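Local coordinates for probable mannosyltransferase KTR4 (Saccharomyces cerevisiae, PDB 5A07), which is a probable mannosyltransferase with a GT-A type fold, here holding GDP and a manganese ion, at residues Y199-S213 with F347-S359. Numbering follows the deposited sequence.
Sequences YAEVESYHNMCRFYS and FYYERWGDAPVRS. With GDP (guanosine-5'-diphosphate), chain F.
Helix 203-213 runs nearly parallel to helix 354-359, their axes 9.0 Å apart and inclined at 23°; the end of helix 346-349 brings Phe347 beside His206 (CA atoms 6.0 Å apart), and Ser213 faces Asp354. The His206 imidazole is fixed at both nitrogens: ND1 donates to Phe347 O (2.7 Å) in the carbonyl plane, and NE2 to Ala200 O. Arg351 CG lies over one face of this ring, 4.0 Å from its centroid. One residue on, Asn207 OD1 accepts from Tyr348 OH (2.6 Å); at Arg210, CA lies over the centre of the Phe347 ring. In this GT-A type fold the helix and the turn before it line the nucleotide pocket: Tyr199 OH bonds GDP O1B and Tyr205 OH bonds O2B, both beta-phosphate oxygens. Tyr205 CE2 sits over one face of the Arg351 guanidinium, the planes 58° apart, while Arg351 NH1 bonds Gln198 O. Asp354 enters as a knob among Met208, Cys209, Tyr212 and Ser213; its CG, set between the backbone N and the carbonyl carbon (chi1 62°), comes against Tyr212 CB, and OD2 is held by Arg230 and Thr319. Arg358, salt-bridged to Glu322, grips Tyr212 O end-on, with NH1 and NH2 both 2.9 Å from that oxygen.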
ATOM      1  N   TYR B 199      -5.523   7.535  16.605  1.00 35.09           N
ATOM      2  CA  TYR B 199      -6.864   7.133  16.199  1.00 35.72           C
ATOM      3  C   TYR B 199      -7.414   5.971  16.967  1.00 32.57           C
ATOM      4  O   TYR B 199      -8.397   5.356  16.533  1.00 34.94           O
ATOM      5  CB  TYR B 199      -6.917   6.700  14.741  1.00 35.43           C
ATOM      6  CG  TYR B 199      -6.386   7.649  13.702  1.00 36.95           C
ATOM      7  CD1 TYR B 199      -6.969   8.908  13.470  1.00 36.92           C
ATOM      8  CD2 TYR B 199      -5.327   7.250  12.891  1.00 39.56           C
ATOM      9  CE1 TYR B 199      -6.483   9.749  12.476  1.00 40.59           C
ATOM     10  CE2 TYR B 199      -4.829   8.078  11.898  1.00 41.30           C
ATOM     11  CZ  TYR B 199      -5.408   9.302  11.662  1.00 41.43           C
ATOM     12  OH  TYR B 199      -4.850  10.061  10.629  1.00 38.82           O
ATOM     13  N   ALA B 200      -6.793   5.581  18.068  1.00 35.48           N
ATOM     14  CA  ALA B 200      -7.225   4.333  18.748  1.00 35.80           C
ATOM     15  C   ALA B 200      -8.708   4.394  19.078  1.00 34.88           C
ATOM     16  O   ALA B 200      -9.442   3.449  18.914  1.00 35.89           O
ATOM     17  CB  ALA B 200      -6.420   4.118  20.023  1.00 41.57           C
ATOM     18  N   GLU B 201      -9.160   5.547  19.559  1.00 37.75           N
ATOM     19  CA  GLU B 201     -10.542   5.679  19.997  1.00 38.77           C
ATOM     20  C   GLU B 201     -11.438   6.283  18.903  1.00 39.22           C
ATOM     21  O   GLU B 201     -12.568   6.689  19.175  1.00 36.99           O
ATOM     22  CB  GLU B 201     -10.565   6.521  21.313  1.00 44.48           C
ATOM     23  CG  GLU B 201      -9.950   5.814  22.531  1.00 48.82           C
ATOM     24  CD  GLU B 201      -9.996   6.618  23.845  1.00 54.43           C
ATOM     25  OE1 GLU B 201      -9.186   7.551  23.996  1.00 52.27           O
ATOM     26  OE2 GLU B 201     -10.816   6.300  24.736  1.00 59.08           O
ATOM     27  N   VAL B 202     -10.952   6.376  17.663  1.00 38.35           N
ATOM     28  CA  VAL B 202     -11.796   6.889  16.556  1.00 34.13           C
ATOM     29  C   VAL B 202     -12.444   5.755  15.819  1.00 33.10           C
ATOM     30  O   VAL B 202     -11.777   5.087  15.006  1.00 30.98           O
ATOM     31  CB  VAL B 202     -10.985   7.767  15.628  1.00 36.03           C
ATOM     32  CG1 VAL B 202     -11.892   8.395  14.561  1.00 39.74           C
ATOM     33  CG2 VAL B 202     -10.290   8.870  16.418  1.00 36.29           C
ATOM     34  N   GLU B 203     -13.734   5.515  16.065  1.00 27.76           N
ATOM     35  CA  GLU B 203     -14.368   4.350  15.551  1.00 29.45           C
ATOM     36  C   GLU B 203     -14.377   4.322  14.013  1.00 29.50           C
ATOM     37  O   GLU B 203     -14.255   3.266  13.404  1.00 27.09           O
ATOM     38  CB  GLU B 203     -15.793   4.231  16.101  1.00 30.14           C
ATOM     39  CG  GLU B 203     -16.493   2.946  15.669  1.00 29.39           C
ATOM     40  CD  GLU B 203     -17.845   2.743  16.355  1.00 34.85           C
ATOM     41  OE1 GLU B 203     -18.132   3.491  17.313  1.00 38.27           O
ATOM     42  OE2 GLU B 203     -18.602   1.858  15.925  1.00 30.52           O
ATOM     43  N   SER B 204     -14.582   5.487  13.398  1.00 27.22           N
ATOM     44  CA  SER B 204     -14.630   5.586  11.918  1.00 26.67           C
ATOM     45  C   SER B 204     -13.280   5.050  11.295  1.00 25.66           C
ATOM     46  O   SER B 204     -13.277   4.565  10.180  1.00 25.56           O
ATOM     47  CB  SER B 204     -14.893   6.996  11.507  1.00 22.42           C
ATOM     48  OG  SER B 204     -13.863   7.833  11.967  1.00 23.55           O
ATOM     49  N   TYR B 205     -12.192   5.219  12.030  1.00 22.24           N
ATOM     50  CA  TYR B 205     -10.850   4.876  11.525  1.00 25.30           C
ATOM     51  C   TYR B 205     -10.700   3.382  11.486  1.00 26.37           C
ATOM     52  O   TYR B 205     -10.199   2.804  10.504  1.00 23.48           O
ATOM     53  CB  TYR B 205      -9.763   5.530  12.351  1.00 24.92           C
ATOM     54  CG  TYR B 205      -8.415   5.402  11.659  1.00 26.96           C
ATOM     55  CD1 TYR B 205      -8.046   6.328  10.694  1.00 30.34           C
ATOM     56  CD2 TYR B 205      -7.537   4.361  11.948  1.00 28.39           C
ATOM     57  CE1 TYR B 205      -6.802   6.234  10.039  1.00 35.52           C
ATOM     58  CE2 TYR B 205      -6.292   4.231  11.274  1.00 28.39           C
ATOM     59  CZ  TYR B 205      -5.950   5.173  10.334  1.00 32.27           C
ATOM     60  OH  TYR B 205      -4.764   5.125   9.669  1.00 29.80           O
ATOM     61  N   HIS B 206     -11.160   2.733  12.560  1.00 26.38           N
ATOM     62  CA  HIS B 206     -11.282   1.295  12.556  1.00 24.48           C
ATOM     63  C   HIS B 206     -12.121   0.798  11.383  1.00 25.30           C
ATOM     64  O   HIS B 206     -11.766  -0.135  10.669  1.00 26.70           O
ATOM     65  CB  HIS B 206     -11.890   0.829  13.892  1.00 27.13           C
ATOM     66  CG  HIS B 206     -11.015   1.040  15.076  1.00 28.27           C
ATOM     67  ND1 HIS B 206     -10.320  -0.001  15.668  1.00 31.49           N
ATOM     68  CD2 HIS B 206     -10.730   2.147  15.825  1.00 30.52           C
ATOM     69  CE1 HIS B 206      -9.685   0.445  16.744  1.00 28.84           C
ATOM     70  NE2 HIS B 206      -9.906   1.751  16.865  1.00 27.78           N
ATOM     71  N   ASN B 207     -13.275   1.408  11.160  1.00 25.30           N
ATOM     72  CA  ASN B 207     -14.149   1.008  10.076  1.00 22.08           C
ATOM     73  C   ASN B 207     -13.447   1.202   8.744  1.00 19.24           C
ATOM     74  O   ASN B 207     -13.637   0.397   7.879  1.00 20.96           O
ATOM     75  CB  ASN B 207     -15.450   1.844  10.045  1.00 20.85           C
ATOM     76  CG  ASN B 207     -16.346   1.550  11.259  1.00 26.94           C
ATOM     77  OD1 ASN B 207     -16.212   0.526  11.964  1.00 28.08           O
ATOM     78  ND2 ASN B 207     -17.282   2.426  11.483  1.00 29.10           N
ATOM     79  N   MET B 208     -12.733   2.305   8.593  1.00 19.19           N
ATOM     80  CA  MET B 208     -12.014   2.560   7.340  1.00 20.07           C
ATOM     81  C   MET B 208     -10.954   1.487   7.048  1.00 19.30           C
ATOM     82  O   MET B 208     -10.868   0.959   5.948  1.00 18.80           O
ATOM     83  CB  MET B 208     -11.401   3.913   7.397  1.00 21.83           C
ATOM     84  CG  MET B 208     -10.600   4.294   6.126  1.00 23.61           C
ATOM     85  SD  MET B 208      -8.874   3.699   6.145  1.00 22.60           S
ATOM     86  CE  MET B 208      -8.080   4.513   7.523  1.00 23.75           C
ATOM     87  N   CYS B 209     -10.195   1.159   8.056  1.00 21.33           N
ATOM     88  CA  CYS B 209      -9.127   0.161   7.899  1.00 21.87           C
ATOM     89  C   CYS B 209      -9.664  -1.182   7.473  1.00 21.74           C
ATOM     90  O   CYS B 209      -9.160  -1.898   6.574  1.00 22.40           O
ATOM     91  CB  CYS B 209      -8.358   0.030   9.196  1.00 20.82           C
ATOM     92  SG  CYS B 209      -7.302   1.393   9.651  1.00 25.65           S
ATOM     93  N   ARG B 210     -10.757  -1.567   8.124  1.00 25.06           N
ATOM     94  CA  ARG B 210     -11.411  -2.788   7.745  1.00 22.44           C
ATOM     95  C   ARG B 210     -12.009  -2.738   6.325  1.00 23.65           C
ATOM     96  O   ARG B 210     -11.862  -3.713   5.525  1.00 22.02           O
ATOM     97  CB  ARG B 210     -12.498  -3.066   8.792  1.00 24.73           C
ATOM     98  CG  ARG B 210     -13.441  -4.214   8.413  1.00 25.10           C
ATOM     99  CD  ARG B 210     -14.230  -4.546   9.713  1.00 27.24           C
ATOM    100  NE  ARG B 210     -15.331  -5.440   9.466  1.00 29.46           N
ATOM    101  CZ  ARG B 210     -16.610  -5.076   9.325  1.00 33.74           C
ATOM    102  NH1 ARG B 210     -16.954  -3.814   9.382  1.00 30.45           N
ATOM    103  NH2 ARG B 210     -17.553  -6.007   9.203  1.00 31.07           N
ATOM    104  N   PHE B 211     -12.688  -1.621   5.982  1.00 20.76           N
ATOM    105  CA  PHE B 211     -13.293  -1.469   4.661  1.00 19.38           C
ATOM    106  C   PHE B 211     -12.168  -1.526   3.569  1.00 19.43           C
ATOM    107  O   PHE B 211     -12.333  -2.201   2.556  1.00 18.60           O
ATOM    108  CB  PHE B 211     -13.995  -0.111   4.566  1.00 18.58           C
ATOM    109  CG  PHE B 211     -14.524   0.213   3.208  1.00 20.97           C
ATOM    110  CD1 PHE B 211     -15.737  -0.295   2.771  1.00 22.37           C
ATOM    111  CD2 PHE B 211     -13.842   1.065   2.364  1.00 22.11           C
ATOM    112  CE1 PHE B 211     -16.220  -0.059   1.495  1.00 23.44           C
ATOM    113  CE2 PHE B 211     -14.322   1.329   1.057  1.00 22.28           C
ATOM    114  CZ  PHE B 211     -15.523   0.759   0.618  1.00 22.17           C
ATOM    115  N   TYR B 212     -11.085  -0.798   3.805  1.00 18.33           N
ATOM    116  CA  TYR B 212      -9.966  -0.803   2.767  1.00 19.64           C
ATOM    117  C   TYR B 212      -9.236  -2.154   2.711  1.00 19.29           C
ATOM    118  O   TYR B 212      -8.633  -2.509   1.679  1.00 20.57           O
ATOM    119  CB  TYR B 212      -9.014   0.383   2.972  1.00 19.06           C
ATOM    120  CG  TYR B 212      -9.166   1.471   1.918  1.00 19.35           C
ATOM    121  CD1 TYR B 212      -9.295   1.141   0.567  1.00 18.98           C
ATOM    122  CD2 TYR B 212      -9.171   2.855   2.261  1.00 17.86           C
ATOM    123  CE1 TYR B 212      -9.420   2.123  -0.404  1.00 19.88           C
ATOM    124  CE2 TYR B 212      -9.247   3.825   1.278  1.00 19.19           C
ATOM    125  CZ  TYR B 212      -9.374   3.469  -0.046  1.00 18.42           C
ATOM    126  OH  TYR B 212      -9.459   4.447  -1.061  1.00 20.76           O
ATOM    127  N   SER B 213      -9.343  -2.954   3.778  1.00 19.45           N
ATOM    128  CA  SER B 213      -8.725  -4.276   3.805  1.00 19.52           C
ATOM    129  C   SER B 213      -9.564  -5.234   3.015  1.00 21.47           C
ATOM    130  O   SER B 213      -9.055  -5.954   2.129  1.00 20.04           O
ATOM    131  CB  SER B 213      -8.536  -4.832   5.240  1.00 18.87           C
ATOM    132  OG  SER B 213      -7.652  -4.043   6.043  1.00 20.71           O
ATOM    133  N   PHE B 347      -9.498  -5.831  13.858  1.00 24.58           N
ATOM    134  CA  PHE B 347      -9.794  -4.487  13.355  1.00 25.95           C
ATOM    135  C   PHE B 347     -10.355  -3.561  14.449  1.00 28.59           C
ATOM    136  O   PHE B 347     -10.196  -2.358  14.356  1.00 26.33           O
ATOM    137  CB  PHE B 347     -10.720  -4.502  12.174  1.00 26.20           C
ATOM    138  CG  PHE B 347     -10.099  -5.060  10.912  1.00 25.68           C
ATOM    139  CD1 PHE B 347      -9.003  -4.420  10.342  1.00 28.47           C
ATOM    140  CD2 PHE B 347     -10.593  -6.187  10.316  1.00 25.10           C
ATOM    141  CE1 PHE B 347      -8.430  -4.935   9.170  1.00 24.48           C
ATOM    142  CE2 PHE B 347     -10.028  -6.724   9.174  1.00 26.69           C
ATOM    143  CZ  PHE B 347      -8.929  -6.079   8.611  1.00 24.84           C
ATOM    144  N   TYR B 348     -10.937  -4.147  15.511  1.00 29.15           N
ATOM    145  CA  TYR B 348     -11.571  -3.370  16.576  1.00 28.86           C
ATOM    146  C   TYR B 348     -10.913  -3.541  17.940  1.00 26.42           C
ATOM    147  O   TYR B 348     -10.675  -2.551  18.635  1.00 29.29           O
ATOM    148  CB  TYR B 348     -13.107  -3.686  16.592  1.00 28.66           C
ATOM    149  CG  TYR B 348     -13.814  -3.242  15.321  1.00 27.20           C
ATOM    150  CD1 TYR B 348     -14.124  -1.910  15.109  1.00 27.91           C
ATOM    151  CD2 TYR B 348     -14.125  -4.122  14.335  1.00 23.69           C
ATOM    152  CE1 TYR B 348     -14.769  -1.506  13.946  1.00 25.43           C
ATOM    153  CE2 TYR B 348     -14.776  -3.708  13.178  1.00 27.02           C
ATOM    154  CZ  TYR B 348     -15.059  -2.406  12.989  1.00 24.36           C
ATOM    155  OH  TYR B 348     -15.648  -2.015  11.839  1.00 27.28           O
ATOM    156  N   TYR B 349     -10.553  -4.769  18.298  1.00 30.80           N
ATOM    157  CA  TYR B 349      -9.852  -5.004  19.566  1.00 29.85           C
ATOM    158  C   TYR B 349      -8.401  -4.561  19.546  1.00 36.30           C
ATOM    159  O   TYR B 349      -7.789  -4.269  20.638  1.00 34.36           O
ATOM    160  CB  TYR B 349      -9.913  -6.482  19.899  1.00 33.53           C
ATOM    161  CG  TYR B 349     -11.353  -7.010  20.057  1.00 34.31           C
ATOM    162  CD1 TYR B 349     -12.332  -6.280  20.776  1.00 34.23           C
ATOM    163  CD2 TYR B 349     -11.743  -8.229  19.489  1.00 29.26           C
ATOM    164  CE1 TYR B 349     -13.655  -6.760  20.905  1.00 35.77           C
ATOM    165  CE2 TYR B 349     -13.034  -8.705  19.636  1.00 34.61           C
ATOM    166  CZ  TYR B 349     -13.986  -7.972  20.340  1.00 32.21           C
ATOM    167  OH  TYR B 349     -15.243  -8.469  20.456  1.00 38.85           O
ATOM    168  N   GLU B 350      -7.833  -4.470  18.322  1.00 28.95           N
ATOM    169  CA  GLU B 350      -6.566  -3.832  18.157  1.00 30.28           C
ATOM    170  C   GLU B 350      -6.811  -2.707  17.137  1.00 31.01           C
ATOM    171  O   GLU B 350      -7.939  -2.240  17.025  1.00 26.44           O
ATOM    172  CB  GLU B 350      -5.569  -4.904  17.730  1.00 30.79           C
ATOM    173  CG  GLU B 350      -5.362  -5.954  18.838  1.00 33.41           C
ATOM    174  CD  GLU B 350      -4.398  -7.104  18.500  1.00 38.47           C
ATOM    175  OE1 GLU B 350      -3.546  -7.032  17.535  1.00 29.46           O
ATOM    176  OE2 GLU B 350      -4.541  -8.125  19.173  1.00 36.47           O
ATOM    177  N   ARG B 351      -5.791  -2.237  16.416  1.00 27.26           N
ATOM    178  CA  ARG B 351      -6.017  -1.139  15.464  1.00 23.80           C
ATOM    179  C   ARG B 351      -5.358  -1.559  14.154  1.00 25.07           C
ATOM    180  O   ARG B 351      -4.499  -0.853  13.598  1.00 27.12           O
ATOM    181  CB  ARG B 351      -5.519   0.225  16.006  1.00 26.56           C
ATOM    182  CG  ARG B 351      -6.365   1.442  15.432  1.00 29.89           C
ATOM    183  CD  ARG B 351      -5.509   2.596  14.973  1.00 31.90           C
ATOM    184  NE  ARG B 351      -4.617   2.084  13.925  1.00 36.41           N
ATOM    185  CZ  ARG B 351      -3.531   2.703  13.449  1.00 39.33           C
ATOM    186  NH1 ARG B 351      -3.219   3.887  13.869  1.00 38.18           N
ATOM    187  NH2 ARG B 351      -2.768   2.115  12.499  1.00 40.96           N
ATOM    188  N   TRP B 352      -5.742  -2.709  13.652  1.00 22.71           N
ATOM    189  CA  TRP B 352      -5.066  -3.235  12.501  1.00 24.40           C
ATOM    190  C   TRP B 352      -5.344  -2.345  11.265  1.00 26.27           C
ATOM    191  O   TRP B 352      -6.499  -2.186  10.872  1.00 24.44           O
ATOM    192  CB  TRP B 352      -5.558  -4.641  12.199  1.00 24.83           C
ATOM    193  CG  TRP B 352      -5.214  -5.703  13.197  1.00 23.05           C
ATOM    194  CD1 TRP B 352      -4.375  -5.596  14.235  1.00 24.49           C
ATOM    195  CD2 TRP B 352      -5.752  -7.037  13.239  1.00 20.91           C
ATOM    196  NE1 TRP B 352      -4.307  -6.785  14.901  1.00 24.17           N
ATOM    197  CE2 TRP B 352      -5.163  -7.678  14.316  1.00 22.32           C
ATOM    198  CE3 TRP B 352      -6.671  -7.743  12.463  1.00 23.87           C
ATOM    199  CZ2 TRP B 352      -5.452  -9.005  14.659  1.00 23.59           C
ATOM    200  CZ3 TRP B 352      -6.979  -9.074  12.821  1.00 25.96           C
ATOM    201  CH2 TRP B 352      -6.359  -9.676  13.901  1.00 24.43           C
ATOM    202  N   GLY B 353      -4.292  -1.797  10.652  1.00 26.92           N
ATOM    203  CA  GLY B 353      -4.403  -1.008   9.427  1.00 23.10           C
ATOM    204  C   GLY B 353      -4.560  -1.839   8.176  1.00 22.72           C
ATOM    205  O   GLY B 353      -4.133  -3.009   8.110  1.00 22.09           O
ATOM    206  N   ASP B 354      -5.172  -1.247   7.167  1.00 20.63           N
ATOM    207  CA  ASP B 354      -5.252  -1.900   5.866  1.00 20.30           C
ATOM    208  C   ASP B 354      -3.847  -2.195   5.267  1.00 19.48           C
ATOM    209  O   ASP B 354      -3.675  -3.158   4.556  1.00 18.98           O
ATOM    210  CB  ASP B 354      -6.120  -1.175   4.889  1.00 20.70           C
ATOM    211  CG  ASP B 354      -5.616   0.240   4.562  1.00 23.42           C
ATOM    212  OD1 ASP B 354      -5.814   1.164   5.346  1.00 30.37           O
ATOM    213  OD2 ASP B 354      -5.034   0.382   3.484  1.00 30.55           O
ATOM    214  N   ALA B 355      -2.885  -1.335   5.567  1.00 19.45           N
ATOM    215  CA  ALA B 355      -1.536  -1.454   5.015  1.00 18.91           C
ATOM    216  C   ALA B 355      -0.805  -2.760   5.458  1.00 19.10           C
ATOM    217  O   ALA B 355      -0.457  -3.568   4.603  1.00 18.13           O
ATOM    218  CB  ALA B 355      -0.745  -0.219   5.311  1.00 20.17           C
ATOM    219  N   PRO B 356      -0.702  -3.039   6.760  1.00 19.30           N
ATOM    220  CA  PRO B 356      -0.096  -4.344   7.116  1.00 19.72           C
ATOM    221  C   PRO B 356      -0.865  -5.553   6.669  1.00 20.58           C
ATOM    222  O   PRO B 356      -0.292  -6.569   6.293  1.00 19.82           O
ATOM    223  CB  PRO B 356       0.079  -4.262   8.660  1.00 18.66           C
ATOM    224  CG  PRO B 356      -0.898  -3.177   9.092  1.00 19.44           C
ATOM    225  CD  PRO B 356      -0.962  -2.204   7.945  1.00 19.82           C
ATOM    226  N   VAL B 357      -2.186  -5.477   6.714  1.00 20.20           N
ATOM    227  CA  VAL B 357      -3.021  -6.565   6.264  1.00 19.67           C
ATOM    228  C   VAL B 357      -2.867  -6.856   4.806  1.00 19.08           C
ATOM    229  O   VAL B 357      -2.673  -8.015   4.388  1.00 18.53           O
ATOM    230  CB  VAL B 357      -4.501  -6.280   6.614  1.00 21.62           C
ATOM    231  CG1 VAL B 357      -5.468  -7.263   5.941  1.00 21.08           C
ATOM    232  CG2 VAL B 357      -4.674  -6.267   8.128  1.00 22.11           C
ATOM    233  N   ARG B 358      -2.989  -5.827   3.967  1.00 18.34           N
ATOM    234  CA  ARG B 358      -2.754  -6.015   2.514  1.00 19.20           C
ATOM    235  C   ARG B 358      -1.346  -6.571   2.256  1.00 16.17           C
ATOM    236  O   ARG B 358      -1.163  -7.455   1.393  1.00 18.62           O
ATOM    237  CB  ARG B 358      -2.903  -4.641   1.789  1.00 19.88           C
ATOM    238  CG  ARG B 358      -2.643  -4.676   0.305  1.00 20.37           C
ATOM    239  CD  ARG B 358      -3.923  -4.664  -0.465  1.00 19.70           C
ATOM    240  NE  ARG B 358      -4.579  -3.351  -0.391  1.00 19.77           N
ATOM    241  CZ  ARG B 358      -5.775  -3.128   0.149  1.00 23.00           C
ATOM    242  NH1 ARG B 358      -6.505  -4.150   0.654  1.00 23.29           N
ATOM    243  NH2 ARG B 358      -6.271  -1.902   0.130  1.00 21.97           N
ATOM    244  N   SER B 359      -0.375  -6.038   2.989  1.00 16.39           N
ATOM    245  CA  SER B 359       1.056  -6.334   2.769  1.00 17.33           C
ATOM    246  C   SER B 359       1.393  -7.787   3.184  1.00 18.75           C
ATOM    247  O   SER B 359       2.116  -8.468   2.469  1.00 17.22           O
ATOM    248  CB  SER B 359       1.955  -5.377   3.552  1.00 19.39           C
ATOM    249  OG  SER B 359       1.761  -4.046   3.109  1.00 17.15           O
TER
HETATM  250  PB  GDP F 500      -4.203   8.157   7.342  1.00 27.33           P
HETATM  251  O1B GDP F 500      -3.836   9.201   8.328  1.00 30.18           O
HETATM  252  O2B GDP F 500      -4.095   6.793   7.712  1.00 28.25           O
HETATM  253  O3B GDP F 500      -3.724   8.487   5.979  1.00 25.14           O
HETATM  254  O3A GDP F 500      -5.821   8.275   7.395  1.00 30.82           O
HETATM  255  PA  GDP F 500      -6.852   9.138   6.555  1.00 25.03           P
HETATM  256  O1A GDP F 500      -7.757   9.940   7.385  1.00 24.59           O
HETATM  257  O2A GDP F 500      -6.304   9.862   5.395  1.00 20.30           O
HETATM  258  O5' GDP F 500      -7.770   7.982   5.997  1.00 20.94           O
HETATM  259  C5' GDP F 500      -7.533   7.100   4.892  1.00 23.38           C
HETATM  260  C4' GDP F 500      -8.489   7.319   3.732  1.00 23.06           C
HETATM  261  O4' GDP F 500      -9.805   6.989   4.194  1.00 22.81           O
HETATM  262  C3' GDP F 500      -8.538   8.742   3.204  1.00 20.10           C
HETATM  263  O3' GDP F 500      -8.870   8.700   1.794  1.00 19.28           O
HETATM  264  C2' GDP F 500      -9.667   9.369   4.038  1.00 21.51           C
HETATM  265  O2' GDP F 500     -10.324  10.421   3.344  1.00 18.73           O
HETATM  266  C1' GDP F 500     -10.583   8.202   4.160  1.00 21.88           C
HETATM  267  N9  GDP F 500     -11.377   8.182   5.412  1.00 24.90           N
HETATM  268  C8  GDP F 500     -10.946   8.086   6.696  1.00 25.97           C
HETATM  269  N7  GDP F 500     -12.049   8.036   7.548  1.00 25.71           N
HETATM  270  C5  GDP F 500     -13.164   8.083   6.757  1.00 23.84           C
HETATM  271  C6  GDP F 500     -14.615   8.055   7.020  1.00 23.27           C
HETATM  272  O6  GDP F 500     -14.924   7.964   8.252  1.00 25.31           O
HETATM  273  N1  GDP F 500     -15.443   8.143   5.970  1.00 23.38           N
HETATM  274  C2  GDP F 500     -14.985   8.282   4.669  1.00 21.74           C
HETATM  275  N2  GDP F 500     -15.863   8.373   3.676  1.00 21.88           N
HETATM  276  N3  GDP F 500     -13.649   8.317   4.374  1.00 18.74           N
HETATM  277  C4  GDP F 500     -12.741   8.165   5.356  1.00 21.22           C